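Local atomic coordinates of hypothetical conserved protein (Geobacillus kaustophilus, PDB entry 2PQ0), a protein that is of unknown specific role but probably acts as a magnesium-dependent phosphatase of the haloacid dehalogenase-like hydrolase superfamily. Residues A[46-51]-A[102-107]; A[121-126]-A[168-173]. All blocks are in the same frame, centred on the assembly; numbering follows the deposited sequence.

Contact 1: residues A[46-51]-A[102-107]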
# COMPACT_ATOMS: atom_id res chain seq x y z
N ALA A 46 3.09 2.33 -3.10
CA ALA A 46 3.34 3.71 -3.51
C ALA A 46 2.51 3.93 -4.77
O ALA A 46 2.31 3.00 -5.55
CB ALA A 46 4.81 3.89 -3.81
N PRO A 47 2.02 5.16 -4.98
CA PRO A 47 1.21 5.45 -6.17
C PRO A 47 1.80 4.91 -7.46
O PRO A 47 1.16 4.14 -8.17
CB PRO A 47 1.13 6.97 -6.16
CG PRO A 47 1.10 7.29 -4.70
CD PRO A 47 2.16 6.36 -4.13
N PHE A 48 3.04 5.30 -7.77
CA PHE A 48 3.66 4.84 -9.01
C PHE A 48 3.83 3.33 -9.11
O PHE A 48 4.10 2.82 -10.19
CB PHE A 48 5.02 5.52 -9.23
CG PHE A 48 6.04 5.24 -8.15
CD1 PHE A 48 6.09 6.02 -7.00
CD2 PHE A 48 6.98 4.22 -8.31
CE1 PHE A 48 7.07 5.79 -6.01
CE2 PHE A 48 7.96 3.97 -7.34
CZ PHE A 48 8.01 4.77 -6.18
N MSE A 49 3.64 2.63 -8.01
CA MSE A 49 3.80 1.18 -8.01
C MSE A 49 2.55 0.41 -8.46
O MSE A 49 2.64 -0.78 -8.76
CB MSE A 49 4.24 0.70 -6.63
CG MSE A 49 5.31 -0.38 -6.70
SE MSE A 49 7.04 0.27 -7.30
CE MSE A 49 6.62 0.65 -9.14
N PHE A 50 1.40 1.08 -8.51
CA PHE A 50 0.18 0.42 -8.97
C PHE A 50 -0.61 1.29 -9.96
O PHE A 50 -1.83 1.18 -10.09
CB PHE A 50 -0.69 -0.03 -7.77
CG PHE A 50 -1.26 1.08 -6.95
CD1 PHE A 50 -2.56 1.54 -7.16
CD2 PHE A 50 -0.49 1.70 -5.96
CE1 PHE A 50 -3.09 2.58 -6.41
CE2 PHE A 50 -1.02 2.75 -5.19
CZ PHE A 50 -2.32 3.19 -5.42
N GLU A 51 0.12 2.15 -10.68
CA GLU A 51 -0.45 3.04 -11.68
C GLU A 51 -1.14 2.23 -12.77
O GLU A 51 -2.22 2.59 -13.24
CB GLU A 51 0.66 3.90 -12.30
CG GLU A 51 0.22 5.00 -13.28
CD GLU A 51 -0.12 4.48 -14.68
OE1 GLU A 51 0.56 3.54 -15.17
OE2 GLU A 51 -1.05 5.02 -15.31
N VAL A 102 16.83 3.95 -0.25
CA VAL A 102 16.09 4.29 -1.45
C VAL A 102 14.95 5.18 -0.97
O VAL A 102 14.23 4.82 -0.05
CB VAL A 102 15.56 3.04 -2.17
CG1 VAL A 102 14.51 3.43 -3.21
CG2 VAL A 102 16.73 2.33 -2.87
N PHE A 103 14.82 6.35 -1.57
CA PHE A 103 13.78 7.30 -1.19
C PHE A 103 12.60 7.19 -2.14
O PHE A 103 12.79 7.18 -3.36
CB PHE A 103 14.32 8.72 -1.26
CG PHE A 103 15.64 8.90 -0.58
CD1 PHE A 103 15.72 9.00 0.81
CD2 PHE A 103 16.82 8.98 -1.32
CE1 PHE A 103 16.95 9.17 1.44
CE2 PHE A 103 18.05 9.15 -0.70
CZ PHE A 103 18.12 9.24 0.69
N MSE A 104 11.40 7.10 -1.57
CA MSE A 104 10.17 7.01 -2.36
C MSE A 104 9.27 8.22 -2.12
O MSE A 104 8.98 8.56 -0.97
CB MSE A 104 9.37 5.76 -1.99
CG MSE A 104 10.06 4.44 -2.19
SE MSE A 104 8.87 3.00 -1.66
CE MSE A 104 8.44 2.27 -3.40
N ASP A 105 8.84 8.87 -3.19
CA ASP A 105 7.91 9.98 -3.06
C ASP A 105 6.71 9.48 -3.86
O ASP A 105 6.69 8.30 -4.23
CB ASP A 105 8.47 11.30 -3.62
CG ASP A 105 8.65 11.28 -5.12
OD1 ASP A 105 8.38 10.24 -5.77
OD2 ASP A 105 9.07 12.33 -5.66
N ALA A 106 5.73 10.32 -4.14
CA ALA A 106 4.55 9.85 -4.87
C ALA A 106 4.78 9.44 -6.32
O ALA A 106 3.92 8.79 -6.92
CB ALA A 106 3.44 10.89 -4.80
N GLU A 107 5.93 9.79 -6.88
CA GLU A 107 6.19 9.48 -8.29
C GLU A 107 7.31 8.50 -8.59
O GLU A 107 7.24 7.78 -9.58
CB GLU A 107 6.47 10.76 -9.07
CG GLU A 107 5.33 11.75 -9.13
CD GLU A 107 5.79 13.10 -9.64
OE1 GLU A 107 6.46 13.14 -10.70
OE2 GLU A 107 5.48 14.13 -8.99
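The two backbones come closest where Pro47 and Phe48 pass Ala106 and Glu107, with CA atoms 5.7 Å apart for Pro47 and Ala106 and 5.3 Å for Phe48 and Glu107; no hydrogen bond crosses between them. Phe48 does most of the joining. With its CG set between the backbone N and the carbonyl carbon (chi1 61°), the ring reaches toward the other segment, and its edge lies in plane with the carbonyl oxygens of Asp105 and Ala106, while Glu107 O approaches it obliquely. At the ring's far end, Phe48 CZ meets the methyl CE of selenomethionine Met104 at 3.8 Å, the two side chains crossing at about a right angle. That same methyl lies 4.0 Å from Ala46 CB. Pro47 adds a smaller patch, its CG 4.3 Å from Ala106 CB. The turn that receives Phe48 is an Asx turn: Asp105 OD1 accepts from Glu107 N and Lys108 N, while OD2 is bonded to Tyr137 OH. Consistent with a core-to-cap interface of this family, the contact joins the loop leading from strand 38-42 of the eight-stranded sheet to helix 51-57 with Met104 of strand 101-104 and the turn after it, where Met109 of neighbouring strand 109-111 also touches Phe48 and Met104.

Contact 2: residues A[121-126]-A[168-173]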
# COMPACT_ATOMS: atom_id res chain seq x y z
N VAL A 121 19.92 -7.39 -5.77
CA VAL A 121 19.26 -8.63 -5.43
C VAL A 121 17.83 -8.47 -4.92
O VAL A 121 16.91 -9.12 -5.43
CB VAL A 121 20.08 -9.43 -4.39
CG1 VAL A 121 19.39 -10.74 -4.06
CG2 VAL A 121 21.46 -9.70 -4.94
N SER A 122 17.65 -7.62 -3.92
CA SER A 122 16.32 -7.43 -3.36
C SER A 122 15.35 -6.82 -4.37
O SER A 122 14.26 -7.35 -4.57
CB SER A 122 16.38 -6.56 -2.09
OG SER A 122 16.81 -5.24 -2.37
N MSE A 123 15.74 -5.73 -5.01
CA MSE A 123 14.86 -5.08 -5.98
C MSE A 123 14.51 -6.00 -7.13
O MSE A 123 13.41 -5.95 -7.67
CB MSE A 123 15.50 -3.80 -6.51
CG MSE A 123 15.68 -2.72 -5.47
SE MSE A 123 14.04 -2.27 -4.55
CE MSE A 123 13.24 -1.13 -5.90
N ALA A 124 15.45 -6.86 -7.50
CA ALA A 124 15.20 -7.77 -8.60
C ALA A 124 14.18 -8.82 -8.18
O ALA A 124 13.44 -9.33 -9.02
CB ALA A 124 16.51 -8.44 -9.05
N SER A 125 14.14 -9.13 -6.89
CA SER A 125 13.20 -10.12 -6.38
C SER A 125 11.79 -9.59 -6.58
O SER A 125 10.83 -10.34 -6.69
CB SER A 125 13.47 -10.42 -4.89
OG SER A 125 12.97 -9.40 -4.04
N LEU A 126 11.70 -8.26 -6.64
CA LEU A 126 10.45 -7.55 -6.86
C LEU A 126 10.25 -7.38 -8.36
O LEU A 126 9.24 -6.87 -8.81
CB LEU A 126 10.52 -6.17 -6.22
CG LEU A 126 9.71 -5.84 -4.97
CD1 LEU A 126 9.70 -7.01 -4.00
CD2 LEU A 126 10.30 -4.59 -4.32
N VAL A 168 9.76 -2.83 8.76
CA VAL A 168 9.13 -4.09 8.38
C VAL A 168 9.99 -4.74 7.29
O VAL A 168 9.99 -4.31 6.14
CB VAL A 168 7.70 -3.86 7.85
CG1 VAL A 168 7.05 -5.20 7.55
CG2 VAL A 168 6.87 -3.08 8.88
N ARG A 169 10.73 -5.77 7.66
CA ARG A 169 11.61 -6.45 6.71
C ARG A 169 10.86 -7.28 5.68
O ARG A 169 9.92 -8.01 6.02
CB ARG A 169 12.60 -7.34 7.47
CG ARG A 169 13.56 -8.12 6.61
CD ARG A 169 14.75 -8.57 7.45
NE ARG A 169 15.50 -7.41 7.92
CZ ARG A 169 16.42 -6.76 7.21
NH1 ARG A 169 17.04 -5.71 7.73
NH2 ARG A 169 16.74 -7.18 5.99
N TRP A 170 11.27 -7.16 4.42
CA TRP A 170 10.64 -7.88 3.32
C TRP A 170 11.65 -8.68 2.51
O TRP A 170 11.30 -9.31 1.50
CB TRP A 170 9.93 -6.91 2.38
CG TRP A 170 10.83 -5.88 1.75
CD1 TRP A 170 11.20 -4.69 2.29
CD2 TRP A 170 11.46 -5.96 0.47
NE1 TRP A 170 12.02 -4.01 1.42
CE2 TRP A 170 12.20 -4.77 0.29
CE3 TRP A 170 11.47 -6.92 -0.56
CZ2 TRP A 170 12.95 -4.51 -0.87
CZ3 TRP A 170 12.22 -6.66 -1.71
CH2 TRP A 170 12.94 -5.46 -1.86
N HIS A 171 12.91 -8.65 2.94
CA HIS A 171 13.96 -9.38 2.23
C HIS A 171 15.18 -9.49 3.14
O HIS A 171 15.36 -8.70 4.06
CB HIS A 171 14.30 -8.63 0.92
CG HIS A 171 15.30 -9.33 0.06
ND1 HIS A 171 16.63 -9.43 0.38
CD2 HIS A 171 15.14 -10.00 -1.11
CE1 HIS A 171 17.26 -10.11 -0.56
NE2 HIS A 171 16.38 -10.48 -1.47
N ASP A 172 16.02 -10.49 2.88
CA ASP A 172 17.22 -10.68 3.67
C ASP A 172 18.04 -9.41 3.82
O ASP A 172 18.52 -9.11 4.91
CB ASP A 172 18.10 -11.77 3.06
CG ASP A 172 17.58 -13.17 3.35
OD1 ASP A 172 18.11 -14.13 2.76
OD2 ASP A 172 16.66 -13.30 4.19
N VAL A 173 18.19 -8.65 2.73
CA VAL A 173 18.98 -7.42 2.79
C VAL A 173 18.22 -6.11 2.58
O VAL A 173 18.81 -5.13 2.13
CB VAL A 173 20.17 -7.46 1.79
CG1 VAL A 173 21.13 -8.59 2.18
CG2 VAL A 173 19.67 -7.64 0.37
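Different first torsions bring the neighbouring rings of Trp170 and His171 to one helix: CG of Trp170 lies between its backbone N and carbonyl carbon, whereas CG of His171 lies opposite its backbone N (chi1 -176°). The two residues form a classic beta bulge facing Ser174, which accounts for consecutive side chains both starting out toward helix 121-125. Helix and strand 168-171 run nearly perpendicular, at 82°, with their axes 9.4 Å apart at closest approach. This is packing within the five-stranded antiparallel domain, consistent with the cap of Cof-type members of the family.

Ser122 sits at the middle of the contact. Its CB forms a CH-pi contact over the His171 ring, 3.7 Å from the centroid and almost on the ring normal. The same CB is 3.6 Å from Trp170 CH2. Its hydroxyl is used within the helix, bonded to His118 O. The indole points its six-membered ring at the helix: Ser122 O, Met123 N and Ser125 OG all lie at its edge, near the plane. Met123 SE makes an oblique Met-aromatic contact, 5.5 Å from the centroid of the Trp170 six-membered ring, while Leu126 CD1 reaches CZ3 and CD2 lies beside the CZ3-CH2 bond.

On the strand side, Arg169 NH2 donates to His171 O, within the carbonyl plane, and Arg169 NH1 forms a salt bridge with Glu155. The imidazole has a bond of its own, which helps set its rotation: Val173 N donates to His171 ND1 at 2.9 Å, nearly straight at 170° and close to the ring plane.

How the contacts relate
From the N terminus, the chain builds strands 5-8 and 38-42 of the eight-stranded sheet, consistent with the hydrolase core, before reaching 46-51. Contact 1 then closes a loop of 50 intervening residues, which includes strands 62-64, 69-72 and 75-79 and helix 84-96, and ties that sheet to the five-stranded one, probably the cap. Contact 2 opens only afterwards and closes over 41 residues, so the two follow in series and neither nest nor cross. It stays inside the cap, setting helix 117-125 against outermost strand 165-171, whereas contact 1 uses strand 101-104, separated from it by strands 145-148 and 174-179. The contact centres lie about 16 Å apart.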